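Local coordinates for protein Mn transporter subunit (Synechocystis sp. PCC 6803, PDB 3UJP) that binds a manganese ion and, as a subunit of a manganese transporter, probably delivers it to the membrane-bound part of the system, at residues N47-K52 against K159-N164; L83-G88 against Q148-L153; K226-V231 against Q254-Q259; V240-C245 against G262-G267. One frame throughout, in Å; residues are numbered along the deposited sequence.

Interaction 1 of 4, residues N47-K52 against K159-N164. With ZN (zinc ion), chain H.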
loop_
_atom_site.group_PDB
_atom_site.type_symbol
_atom_site.label_atom_id
_atom_site.label_comp_id
_atom_site.label_asym_id
_atom_site.label_seq_id
_atom_site.Cartn_x
_atom_site.Cartn_y
_atom_site.Cartn_z
ATOM N N ASN A 47 10.345 -0.650 7.756
ATOM C CA ASN A 47 10.778 0.508 8.505
ATOM C C ASN A 47 11.948 1.259 7.905
ATOM O O ASN A 47 12.132 2.415 8.229
ATOM C CB ASN A 47 10.970 0.195 9.992
ATOM C CG ASN A 47 9.778 0.655 10.825
ATOM O OD1 ASN A 47 9.550 1.856 10.946
ATOM N ND2 ASN A 47 9.004 -0.293 11.374
ATOM N N VAL A 48 12.697 0.638 6.997
ATOM C CA VAL A 48 13.768 1.336 6.271
ATOM C C VAL A 48 13.293 1.837 4.905
ATOM O O VAL A 48 13.876 2.752 4.313
ATOM C CB VAL A 48 14.986 0.432 6.032
ATOM C CG1 VAL A 48 15.972 1.105 5.090
ATOM C CG2 VAL A 48 15.660 0.056 7.346
ATOM N N ALA A 49 12.232 1.233 4.388
ATOM C CA ALA A 49 11.801 1.522 3.018
ATOM C C ALA A 49 10.786 2.668 2.957
ATOM O O ALA A 49 10.837 3.518 2.081
ATOM C CB ALA A 49 11.238 0.271 2.365
ATOM N N GLY A 50 9.868 2.706 3.900
ATOM C CA GLY A 50 8.949 3.808 3.936
ATOM C C GLY A 50 7.902 3.511 2.918
ATOM O O GLY A 50 7.563 2.348 2.692
ATOM N N ASP A 51 7.381 4.577 2.326
ATOM C CA ASP A 51 6.435 4.444 1.248
ATOM C C ASP A 51 7.146 4.378 -0.106
ATOM O O ASP A 51 6.478 4.307 -1.152
ATOM C CB ASP A 51 5.334 5.517 1.312
ATOM C CG ASP A 51 5.865 6.912 1.597
ATOM O OD1 ASP A 51 6.975 7.279 1.150
ATOM O OD2 ASP A 51 5.146 7.688 2.253
ATOM N N LYS A 52 8.485 4.352 -0.066
ATOM C CA LYS A 52 9.333 4.188 -1.276
ATOM C C LYS A 52 9.397 2.790 -1.951
ATOM O O LYS A 52 9.553 2.720 -3.161
ATOM C CB LYS A 52 10.757 4.676 -1.027
ATOM C CG LYS A 52 10.842 6.107 -0.605
ATOM C CD LYS A 52 10.148 7.013 -1.611
ATOM C CE LYS A 52 10.115 8.463 -1.149
ATOM N NZ LYS A 52 9.438 8.602 0.186
ATOM N N LYS A 159 18.468 8.489 -0.474
ATOM C CA LYS A 159 18.441 9.510 0.583
ATOM C C LYS A 159 17.417 9.147 1.641
ATOM O O LYS A 159 17.683 9.275 2.841
ATOM C CB LYS A 159 18.155 10.898 0.006
ATOM C CG LYS A 159 16.748 11.075 -0.526
ATOM C CD LYS A 159 16.557 12.437 -1.208
ATOM C CE LYS A 159 15.754 12.277 -2.511
ATOM N NZ LYS A 159 15.742 13.490 -3.391
ATOM N N TYR A 160 16.262 8.664 1.181
ATOM C CA TYR A 160 15.223 8.149 2.057
ATOM C C TYR A 160 15.704 6.958 2.896
ATOM O O TYR A 160 15.600 6.999 4.124
ATOM C CB TYR A 160 13.969 7.804 1.255
ATOM C CG TYR A 160 13.312 9.013 0.602
ATOM C CD1 TYR A 160 13.763 9.514 -0.617
ATOM C CD2 TYR A 160 12.238 9.650 1.205
ATOM C CE1 TYR A 160 13.158 10.622 -1.216
ATOM C CE2 TYR A 160 11.632 10.763 0.620
ATOM C CZ TYR A 160 12.092 11.243 -0.594
ATOM O OH TYR A 160 11.475 12.342 -1.169
ATOM N N TYR A 161 16.244 5.914 2.260
ATOM C CA TYR A 161 16.749 4.747 3.011
ATOM C C TYR A 161 17.733 5.096 4.123
ATOM O O TYR A 161 17.661 4.535 5.222
ATOM C CB TYR A 161 17.342 3.684 2.086
ATOM C CG TYR A 161 16.392 3.325 0.979
ATOM C CD1 TYR A 161 15.094 2.995 1.267
ATOM C CD2 TYR A 161 16.764 3.412 -0.357
ATOM C CE1 TYR A 161 14.204 2.709 0.270
ATOM C CE2 TYR A 161 15.881 3.148 -1.354
ATOM C CZ TYR A 161 14.595 2.784 -1.039
ATOM O OH TYR A 161 13.665 2.482 -2.021
ATOM N N ASN A 162 18.650 6.015 3.863
ATOM C CA ASN A 162 19.549 6.422 4.927
ATOM C C ASN A 162 18.794 7.134 6.030
ATOM O O ASN A 162 19.041 6.924 7.214
ATOM C CB ASN A 162 20.633 7.332 4.381
ATOM C CG ASN A 162 21.366 6.710 3.234
ATOM O OD1 ASN A 162 20.941 6.815 2.081
ATOM N ND2 ASN A 162 22.472 6.033 3.541
ATOM N N ALA A 163 17.867 7.987 5.629
ATOM C CA ALA A 163 17.115 8.775 6.574
ATOM C C ALA A 163 16.213 7.899 7.410
ATOM O O ALA A 163 15.983 8.196 8.568
ATOM C CB ALA A 163 16.302 9.784 5.848
ATOM N N ASN A 164 15.677 6.836 6.818
ATOM C CA ASN A 164 14.823 5.913 7.552
ATOM C C ASN A 164 15.699 5.009 8.397
ATOM O O ASN A 164 15.371 4.700 9.530
ATOM C CB ASN A 164 13.962 5.058 6.604
ATOM C CG ASN A 164 12.944 5.874 5.811
ATOM O OD1 ASN A 164 12.506 6.923 6.247
ATOM N ND2 ASN A 164 12.557 5.374 4.641
HETATM ZN ZN ZN H . 6.513 9.730 1.925
#
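K52 lies across the ring of Y160 at about a right angle, its CE over the middle of one face, 3.3 Å from the ring centroid and 13° off the normal, a CH-pi contact. The lysine chain bends at chi2 and again at chi4 (-57°), the second bend setting NZ toward D51, whose OD1 it meets at 3.0 Å in a salt bridge. D51 also binds the zinc ion, with OD2 2.5 Å from the metal, and E30 of a neighbouring subunit binds that same zinc. Next to this pair Y161 turns its edge to the end of helix 39-49: V48 O and A49 CA lie near the ring plane, while V48 CG1 packs on Y161 CB. N164 then ties the helices together, its ND2 donating to V48 O at 3.0 Å; the bond is fairly straight (161°) and reaches the oxygen from well above the carbonyl plane. An alanine at Y160 would probably leave K52 CE without the ring face beneath it and K52 NZ freer to swing from D51. The aromatic face thus carries the last methylene of the lysine, and the lysine and the zinc together probably favour the ionised form of D51.

Interaction 2 of 4, residues L83-G88 against Q148-L153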
loop_
_atom_site.group_PDB
_atom_site.type_symbol
_atom_site.label_atom_id
_atom_site.label_comp_id
_atom_site.label_asym_id
_atom_site.label_seq_id
_atom_site.Cartn_x
_atom_site.Cartn_y
_atom_site.Cartn_z
ATOM N N LEU A 83 13.347 -8.023 -5.476
ATOM C CA LEU A 83 14.401 -8.346 -4.513
ATOM C C LEU A 83 13.818 -9.150 -3.361
ATOM O O LEU A 83 12.695 -8.905 -2.939
ATOM C CB LEU A 83 15.060 -7.085 -3.947
ATOM C CG LEU A 83 15.978 -7.322 -2.735
ATOM C CD1 LEU A 83 17.087 -8.298 -3.058
ATOM C CD2 LEU A 83 16.568 -6.025 -2.231
ATOM N N ILE A 84 14.582 -10.106 -2.851
ATOM C CA ILE A 84 14.085 -11.000 -1.811
ATOM C C ILE A 84 15.075 -11.082 -0.680
ATOM O O ILE A 84 16.215 -11.496 -0.849
ATOM C CB ILE A 84 13.792 -12.415 -2.344
ATOM C CG1 ILE A 84 12.541 -12.403 -3.239
ATOM C CG2 ILE A 84 13.623 -13.386 -1.185
ATOM C CD1 ILE A 84 12.543 -13.467 -4.317
ATOM N N LEU A 85 14.607 -10.677 0.486
ATOM C CA LEU A 85 15.435 -10.461 1.653
ATOM C C LEU A 85 15.113 -11.540 2.650
ATOM O O LEU A 85 13.947 -11.722 3.004
ATOM C CB LEU A 85 15.071 -9.109 2.261
ATOM C CG LEU A 85 16.028 -7.957 2.004
ATOM C CD1 LEU A 85 16.620 -8.109 0.638
ATOM C CD2 LEU A 85 15.285 -6.661 2.150
ATOM N N TYR A 86 16.132 -12.259 3.100
ATOM C CA TYR A 86 15.892 -13.317 4.053
ATOM C C TYR A 86 16.932 -13.302 5.164
ATOM O O TYR A 86 17.999 -12.712 5.013
ATOM C CB TYR A 86 15.808 -14.678 3.350
ATOM C CG TYR A 86 17.115 -15.283 2.857
ATOM C CD1 TYR A 86 17.734 -14.822 1.702
ATOM C CD2 TYR A 86 17.706 -16.345 3.532
ATOM C CE1 TYR A 86 18.913 -15.391 1.237
ATOM C CE2 TYR A 86 18.888 -16.917 3.082
ATOM C CZ TYR A 86 19.486 -16.436 1.935
ATOM O OH TYR A 86 20.660 -16.999 1.485
ATOM N N ASN A 87 16.591 -13.950 6.281
ATOM C CA ASN A 87 17.434 -13.960 7.476
ATOM C C ASN A 87 18.736 -14.726 7.269
ATOM O O ASN A 87 19.798 -14.220 7.591
ATOM C CB ASN A 87 16.650 -14.500 8.692
ATOM C CG ASN A 87 17.447 -14.458 9.987
ATOM O OD1 ASN A 87 17.044 -13.816 10.949
ATOM N ND2 ASN A 87 18.577 -15.151 10.018
ATOM N N GLY A 88 18.664 -15.948 6.744
ATOM C CA GLY A 88 19.858 -16.765 6.582
ATOM C C GLY A 88 20.138 -17.582 7.825
ATOM O O GLY A 88 19.261 -17.745 8.656
ATOM N N GLN A 148 21.821 -1.093 2.664
ATOM C CA GLN A 148 22.683 -1.314 1.493
ATOM C C GLN A 148 21.963 -2.025 0.352
ATOM O O GLN A 148 22.231 -1.767 -0.819
ATOM C CB GLN A 148 23.928 -2.125 1.856
ATOM C CG GLN A 148 24.885 -1.463 2.822
ATOM C CD GLN A 148 25.947 -2.442 3.299
ATOM O OE1 GLN A 148 26.113 -3.527 2.727
ATOM N NE2 GLN A 148 26.670 -2.070 4.360
ATOM N N ALA A 149 21.066 -2.933 0.706
ATOM C CA ALA A 149 20.364 -3.743 -0.279
ATOM C C ALA A 149 19.420 -2.872 -1.073
ATOM O O ALA A 149 19.196 -3.121 -2.259
ATOM C CB ALA A 149 19.607 -4.851 0.401
ATOM N N PHE A 150 18.873 -1.856 -0.394
ATOM C CA PHE A 150 17.880 -0.938 -0.965
ATOM C C PHE A 150 18.500 0.186 -1.798
ATOM O O PHE A 150 17.880 0.645 -2.760
ATOM C CB PHE A 150 17.051 -0.284 0.131
ATOM C CG PHE A 150 16.018 -1.166 0.729
ATOM C CD1 PHE A 150 15.984 -2.504 0.458
ATOM C CD2 PHE A 150 15.071 -0.640 1.575
ATOM C CE1 PHE A 150 15.031 -3.297 1.017
ATOM C CE2 PHE A 150 14.120 -1.421 2.129
ATOM C CZ PHE A 150 14.100 -2.754 1.852
ATOM N N VAL A 151 19.687 0.657 -1.411
ATOM C CA VAL A 151 20.375 1.696 -2.181
ATOM C C VAL A 151 20.793 1.152 -3.553
ATOM O O VAL A 151 20.685 1.859 -4.568
ATOM C CB VAL A 151 21.601 2.269 -1.449
ATOM C CG1 VAL A 151 21.241 2.641 -0.043
ATOM C CG2 VAL A 151 22.751 1.266 -1.459
ATOM N N GLU A 152 21.261 -0.103 -3.575
ATOM C CA GLU A 152 21.588 -0.790 -4.819
ATOM C C GLU A 152 20.321 -1.145 -5.556
ATOM O O GLU A 152 20.232 -0.941 -6.758
ATOM C CB GLU A 152 22.393 -2.053 -4.559
ATOM C CG GLU A 152 23.661 -1.802 -3.781
ATOM C CD GLU A 152 24.335 -3.103 -3.388
ATOM O OE1 GLU A 152 23.858 -4.158 -3.859
ATOM O OE2 GLU A 152 25.325 -3.080 -2.613
ATOM N N LEU A 153 19.329 -1.665 -4.845
ATOM C CA LEU A 153 18.048 -1.935 -5.504
ATOM C C LEU A 153 17.482 -0.682 -6.190
ATOM O O LEU A 153 17.185 -0.712 -7.392
ATOM C CB LEU A 153 16.988 -2.534 -4.562
ATOM C CG LEU A 153 15.784 -2.980 -5.425
ATOM C CD1 LEU A 153 16.147 -4.205 -6.292
ATOM C CD2 LEU A 153 14.477 -3.237 -4.666
#
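L83 and L85, two residues apart on strand 83-86, push their side chains toward helix 136-153 and meet there the small bump of A149. Both leucines reach the A149 methyl from the strand side, L83 CD2 at 4.2 Å and L85 CD1 at 4.4 Å from its CB. The short A149 side chain lets both leucine ends come up to the helix. One turn further along the helix, L153 brings its fork down on the base of L83: CD1 stands 3.9 Å from L83 CB, with CD2 almost as near. L83 has CG anti to its backbone N (chi1 169°), which sets CG clear of L153, and from there CD2 reaches A149. The third bump is the ring of F150. L85 CD2 comes 3.6 Å from F150 CE1, the two side chains crossing obliquely, while L83 CD2 approaches that ring near its plane. Beyond the contact, the ring of F150 packs on V48 and A49 of helix 39-49 and meets Y161 edge-to-face, and L85 is further enclosed by V34, V45 and V108. The short axes of strand and helix run antiparallel at 175°, 10.6 Å apart, a spacing bridged by apolar side chains alone. Strand 83-86 sits inside a parallel four-stranded sheet of order 2-1-3-4, bonded through its backbone to L35 on one neighbour and V108 on the other. A helix laid on such a sheet is the layering of an alpha/beta lobe, as in metal-binding proteins of the zinc-uptake component A family.

Interaction 3 of 4, residues K226-V231 against Q254-Q259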
loop_
_atom_site.group_PDB
_atom_site.type_symbol
_atom_site.label_atom_id
_atom_site.label_comp_id
_atom_site.label_asym_id
_atom_site.label_seq_id
_atom_site.Cartn_x
_atom_site.Cartn_y
_atom_site.Cartn_z
ATOM N N LYS A 226 11.750 -36.509 27.745
ATOM C CA LYS A 226 12.988 -36.298 28.507
ATOM C C LYS A 226 13.309 -34.804 28.441
ATOM O O LYS A 226 13.950 -34.254 29.343
ATOM C CB LYS A 226 14.166 -37.145 27.991
ATOM C CG LYS A 226 15.443 -37.108 28.861
ATOM C CD LYS A 226 16.658 -37.847 28.220
ATOM C CE LYS A 226 17.509 -38.676 29.236
ATOM N NZ LYS A 226 18.528 -39.639 28.639
ATOM N N GLN A 227 12.828 -34.142 27.387
ATOM C CA GLN A 227 13.077 -32.715 27.219
ATOM C C GLN A 227 12.222 -31.882 28.158
ATOM O O GLN A 227 12.754 -31.063 28.909
ATOM C CB GLN A 227 12.908 -32.271 25.768
ATOM C CG GLN A 227 14.147 -32.508 24.905
ATOM C CD GLN A 227 13.920 -32.162 23.432
ATOM O OE1 GLN A 227 12.822 -32.344 22.901
ATOM N NE2 GLN A 227 14.958 -31.657 22.772
ATOM N N VAL A 228 10.909 -32.081 28.139
ATOM C CA VAL A 228 10.081 -31.388 29.115
ATOM C C VAL A 228 10.531 -31.764 30.508
ATOM O O VAL A 228 10.304 -31.008 31.454
ATOM C CB VAL A 228 8.636 -31.759 29.000
ATOM C CG1 VAL A 228 8.403 -32.544 27.717
ATOM C CG2 VAL A 228 8.232 -32.569 30.202
ATOM N N GLN A 229 11.166 -32.934 30.626
ATOM C CA GLN A 229 11.614 -33.464 31.911
ATOM C C GLN A 229 12.800 -32.686 32.435
ATOM O O GLN A 229 12.804 -32.254 33.583
ATOM C CB GLN A 229 11.990 -34.947 31.793
ATOM C CG GLN A 229 12.614 -35.543 33.046
ATOM C CD GLN A 229 11.714 -35.381 34.265
ATOM O OE1 GLN A 229 10.486 -35.286 34.136
ATOM N NE2 GLN A 229 12.321 -35.337 35.462
ATOM N N THR A 230 13.807 -32.531 31.583
ATOM C CA THR A 230 14.984 -31.731 31.889
ATOM C C THR A 230 14.568 -30.342 32.318
ATOM O O THR A 230 15.136 -29.770 33.239
ATOM C CB THR A 230 15.898 -31.570 30.664
ATOM O OG1 THR A 230 16.491 -32.836 30.306
ATOM C CG2 THR A 230 16.989 -30.535 30.954
ATOM N N VAL A 231 13.575 -29.793 31.641
ATOM C CA VAL A 231 13.076 -28.484 32.012
ATOM C C VAL A 231 12.390 -28.515 33.389
ATOM O O VAL A 231 12.494 -27.568 34.167
ATOM C CB VAL A 231 12.114 -27.942 30.955
ATOM C CG1 VAL A 231 11.318 -26.768 31.500
ATOM C CG2 VAL A 231 12.892 -27.561 29.706
ATOM N N GLN A 254 5.093 -27.043 27.700
ATOM C CA GLN A 254 5.448 -26.050 28.722
ATOM C C GLN A 254 4.427 -26.011 29.836
ATOM O O GLN A 254 4.774 -26.050 31.021
ATOM C CB GLN A 254 5.520 -24.659 28.120
ATOM C CG GLN A 254 6.198 -23.667 29.022
ATOM C CD GLN A 254 7.696 -23.865 29.062
ATOM O OE1 GLN A 254 8.455 -22.988 28.659
ATOM N NE2 GLN A 254 8.135 -25.026 29.547
ATOM N N LYS A 255 3.163 -25.899 29.441
ATOM C CA LYS A 255 2.058 -26.134 30.355
ATOM C C LYS A 255 2.285 -27.388 31.243
ATOM O O LYS A 255 2.047 -27.337 32.455
ATOM C CB LYS A 255 0.731 -26.201 29.579
ATOM C CG LYS A 255 0.187 -24.819 29.231
ATOM C CD LYS A 255 -1.124 -24.889 28.473
ATOM C CE LYS A 255 -1.700 -23.495 28.253
ATOM N NZ LYS A 255 -2.851 -23.511 27.288
ATOM N N GLN A 256 2.756 -28.492 30.652
ATOM C CA GLN A 256 3.106 -29.705 31.413
ATOM C C GLN A 256 4.030 -29.392 32.597
ATOM O O GLN A 256 3.701 -29.656 33.752
ATOM C CB GLN A 256 3.795 -30.750 30.515
ATOM C CG GLN A 256 2.913 -31.491 29.497
ATOM C CD GLN A 256 3.666 -32.620 28.773
ATOM O OE1 GLN A 256 4.517 -33.294 29.365
ATOM N NE2 GLN A 256 3.357 -32.816 27.488
ATOM N N VAL A 257 5.198 -28.840 32.293
ATOM C CA VAL A 257 6.178 -28.493 33.316
ATOM C C VAL A 257 5.655 -27.408 34.280
ATOM O O VAL A 257 6.337 -27.016 35.229
ATOM C CB VAL A 257 7.542 -28.072 32.675
ATOM C CG1 VAL A 257 7.469 -28.163 31.161
ATOM C CG2 VAL A 257 7.959 -26.671 33.131
ATOM N N ALA A 258 4.431 -26.947 34.038
ATOM C CA ALA A 258 3.833 -25.886 34.846
ATOM C C ALA A 258 2.883 -26.436 35.911
ATOM O O ALA A 258 2.958 -26.050 37.089
ATOM C CB ALA A 258 3.113 -24.879 33.953
ATOM N N GLN A 259 1.993 -27.332 35.497
ATOM C CA GLN A 259 1.030 -27.935 36.413
ATOM C C GLN A 259 1.662 -29.074 37.203
ATOM O O GLN A 259 0.969 -29.829 37.885
ATOM C CB GLN A 259 -0.194 -28.440 35.645
ATOM C CG GLN A 259 -1.249 -27.377 35.388
ATOM C CD GLN A 259 -1.122 -26.748 34.012
ATOM O OE1 GLN A 259 -1.044 -25.526 33.880
ATOM N NE2 GLN A 259 -1.101 -27.584 32.980
#
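V231 meets V257 where helix 225-236 packs beside helix 252-256, the connecting helix of a beta-alpha-beta unit. The two valines cross at about a right angle, and V231 CG1 comes 3.7 Å from V257 CG2. That branch of V231 stands anti to its own backbone N (chi1 165°), which carries it out toward V257. One turn earlier V228 packs on the other branch, its CB 4.4 Å from V257 CG1, and its carbonyl oxygen also lies near that methyl. V257 thus lies against both V228 and V231. At the exposed margin the extended chain of Q256 reaches across, setting OE1 3.9 Å from V228 CG2, a van der Waals contact only. In the next shell I243 of strand 242-246 backs V257, and F223 touches V228, so the strand and the loop before helix 225-236 each add a neighbour to the valines. That loop is tied by Q227 OE1, which accepts from T224 N, while a salt bridge joins K255 of helix 252-256 to D251 just before that helix. On the far side of helix 225-236, K226 O is gripped from opposite faces of its carbonyl plane, by T230 N at 2.8 Å and by T230 OG1 at 3.1 Å.

Interaction 4 of 4, residues V240-C245 against G262-G267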
loop_
_atom_site.group_PDB
_atom_site.type_symbol
_atom_site.label_atom_id
_atom_site.label_comp_id
_atom_site.label_asym_id
_atom_site.label_seq_id
_atom_site.Cartn_x
_atom_site.Cartn_y
_atom_site.Cartn_z
ATOM N N VAL A 240 12.276 -21.185 39.698
ATOM C CA VAL A 240 11.936 -20.112 38.759
ATOM C C VAL A 240 10.441 -19.835 38.793
ATOM O O VAL A 240 9.636 -20.735 38.579
ATOM C CB VAL A 240 12.373 -20.411 37.324
ATOM C CG1 VAL A 240 11.909 -19.303 36.420
ATOM C CG2 VAL A 240 13.877 -20.526 37.253
ATOM N N PRO A 241 10.061 -18.583 39.086
ATOM C CA PRO A 241 8.640 -18.275 39.294
ATOM C C PRO A 241 7.746 -18.322 38.024
ATOM O O PRO A 241 6.626 -18.849 38.113
ATOM C CB PRO A 241 8.675 -16.882 39.948
ATOM C CG PRO A 241 9.982 -16.290 39.555
ATOM C CD PRO A 241 10.939 -17.436 39.391
ATOM N N THR A 242 8.222 -17.811 36.884
ATOM C CA THR A 242 7.421 -17.820 35.651
ATOM C C THR A 242 8.118 -18.429 34.412
ATOM O O THR A 242 9.299 -18.153 34.120
ATOM C CB THR A 242 6.905 -16.419 35.293
ATOM O OG1 THR A 242 6.241 -15.831 36.424
ATOM C CG2 THR A 242 5.936 -16.519 34.144
ATOM N N ILE A 243 7.364 -19.248 33.679
ATOM C CA ILE A 243 7.883 -19.925 32.487
ATOM C C ILE A 243 7.064 -19.617 31.233
ATOM O O ILE A 243 5.832 -19.563 31.288
ATOM C CB ILE A 243 7.931 -21.439 32.715
ATOM C CG1 ILE A 243 6.519 -22.009 32.781
ATOM C CG2 ILE A 243 8.684 -21.765 34.005
ATOM C CD1 ILE A 243 6.494 -23.510 33.111
ATOM N N PHE A 244 7.755 -19.436 30.104
ATOM C CA PHE A 244 7.124 -18.928 28.889
ATOM C C PHE A 244 7.262 -19.808 27.685
ATOM O O PHE A 244 8.218 -20.563 27.567
ATOM C CB PHE A 244 7.725 -17.585 28.514
ATOM C CG PHE A 244 7.693 -16.613 29.615
ATOM C CD1 PHE A 244 8.857 -16.248 30.256
ATOM C CD2 PHE A 244 6.491 -16.099 30.051
ATOM C CE1 PHE A 244 8.830 -15.358 31.297
ATOM C CE2 PHE A 244 6.451 -15.212 31.086
ATOM C CZ PHE A 244 7.626 -14.836 31.711
ATOM N N CYS A 245 6.309 -19.651 26.768
ATOM C CA CYS A 245 6.352 -20.273 25.448
ATOM C C CYS A 245 6.469 -19.178 24.401
ATOM O O CYS A 245 6.661 -18.003 24.738
ATOM C CB CYS A 245 5.080 -21.080 25.191
ATOM S SG CYS A 245 5.354 -22.617 24.320
ATOM N N GLY A 262 4.832 -26.083 39.564
ATOM C CA GLY A 262 4.291 -25.065 40.444
ATOM C C GLY A 262 4.541 -23.661 39.930
ATOM O O GLY A 262 4.014 -22.687 40.473
ATOM N N ALA A 263 5.347 -23.555 38.880
ATOM C CA ALA A 263 5.669 -22.262 38.289
ATOM C C ALA A 263 4.426 -21.642 37.629
ATOM O O ALA A 263 3.491 -22.352 37.253
ATOM C CB ALA A 263 6.807 -22.397 37.304
ATOM N N ARG A 264 4.398 -20.318 37.517
ATOM C CA ARG A 264 3.288 -19.635 36.865
ATOM C C ARG A 264 3.563 -19.677 35.364
ATOM O O ARG A 264 4.677 -19.395 34.923
ATOM C CB ARG A 264 3.176 -18.185 37.379
ATOM C CG ARG A 264 1.755 -17.569 37.380
ATOM C CD ARG A 264 1.203 -17.392 35.960
ATOM N NE ARG A 264 0.797 -16.021 35.616
ATOM C CZ ARG A 264 1.620 -14.975 35.525
ATOM N NH1 ARG A 264 1.142 -13.784 35.188
ATOM N NH2 ARG A 264 2.919 -15.104 35.786
ATOM N N PHE A 265 2.574 -20.053 34.568
ATOM C CA PHE A 265 2.780 -19.998 33.127
ATOM C C PHE A 265 2.502 -18.584 32.633
ATOM O O PHE A 265 1.343 -18.169 32.484
ATOM C CB PHE A 265 1.925 -21.042 32.384
ATOM C CG PHE A 265 2.153 -21.080 30.873
ATOM C CD1 PHE A 265 3.376 -21.466 30.345
ATOM C CD2 PHE A 265 1.131 -20.752 29.986
ATOM C CE1 PHE A 265 3.573 -21.500 28.974
ATOM C CE2 PHE A 265 1.334 -20.790 28.616
ATOM C CZ PHE A 265 2.549 -21.164 28.111
ATOM N N GLY A 266 3.572 -17.825 32.419
ATOM C CA GLY A 266 3.456 -16.569 31.711
ATOM C C GLY A 266 2.939 -16.973 30.351
ATOM O O GLY A 266 2.989 -18.149 29.988
ATOM N N GLY A 267 2.425 -16.031 29.584
ATOM C CA GLY A 267 1.852 -16.418 28.305
ATOM C C GLY A 267 2.873 -16.788 27.237
ATOM O O GLY A 267 3.727 -17.660 27.438
#
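I243 and F265 pair on one face of two parallel strands, 242-246 and 264-269, which helix 252-256 joins into a beta-alpha-beta crossover. This is the tight side. I243 turns CG2 onto A263 CB at 3.8 Å and CG1 onto F265 CD1 at 4.0 Å, its side chain crossing the phenylalanine at about a right angle. F265 holds CG anti to its backbone N (chi1 -177°), and its ring reaches as far as C245, with CZ 3.9 Å from C245 CB, which lies near the ring plane. C245 continues to C196 through a disulfide, and Q254 and K255 of the crossover helix pack on F265. An alanine in place of F265 would probably open a gap here, leaving I243 CG1 and C245 CB without their aromatic neighbour. The backbone is closely knit at its start: R264 N donates to P241 O at 2.7 Å, and I243 N to R264 O at 3.0 Å. Further along it slackens, C245 N reaching G267 O, beyond the G266 carbonyl that a regular parallel ladder would use, in a weak bond of 3.3 Å. Between these lies G266, whose CA is close to the CD2-CE2 side of the F244 ring; a side chain there would run into that ring. The other face of the bridge carries T242 and R264, side by side and pointing the same way, and here R264 is exposed to solvent, although T242 beside it is buried. T242 OG1 has its hydrogen bond to G298 O, and R264 NH2 stands 3.5 Å from T242 OG1, which lies near the guanidinium plane.

Overall arrangement
The four contacts form two pairs on opposite sides of the chain's centre. Interactions 1 and 2 share a core: F150 of interaction 2 packs on V48, A49 and Y161 of interaction 1, linking helices 39-49, 136-153 and 158-183. Interaction 2 is buried and wholly apolar, whereas interaction 1 runs outward to a lysine, a carboxylate and a zinc shared with another subunit. In the other half, interactions 3 and 4 meet where V257 and Q254 touch I243 and F265, so helix 252-256 serves both. Interaction 3 is valine packing with an exposed glutamine beside it; interaction 4 adds a backbone ladder and an exposed arginine. Centres 1 and 3 are about 45 Å apart.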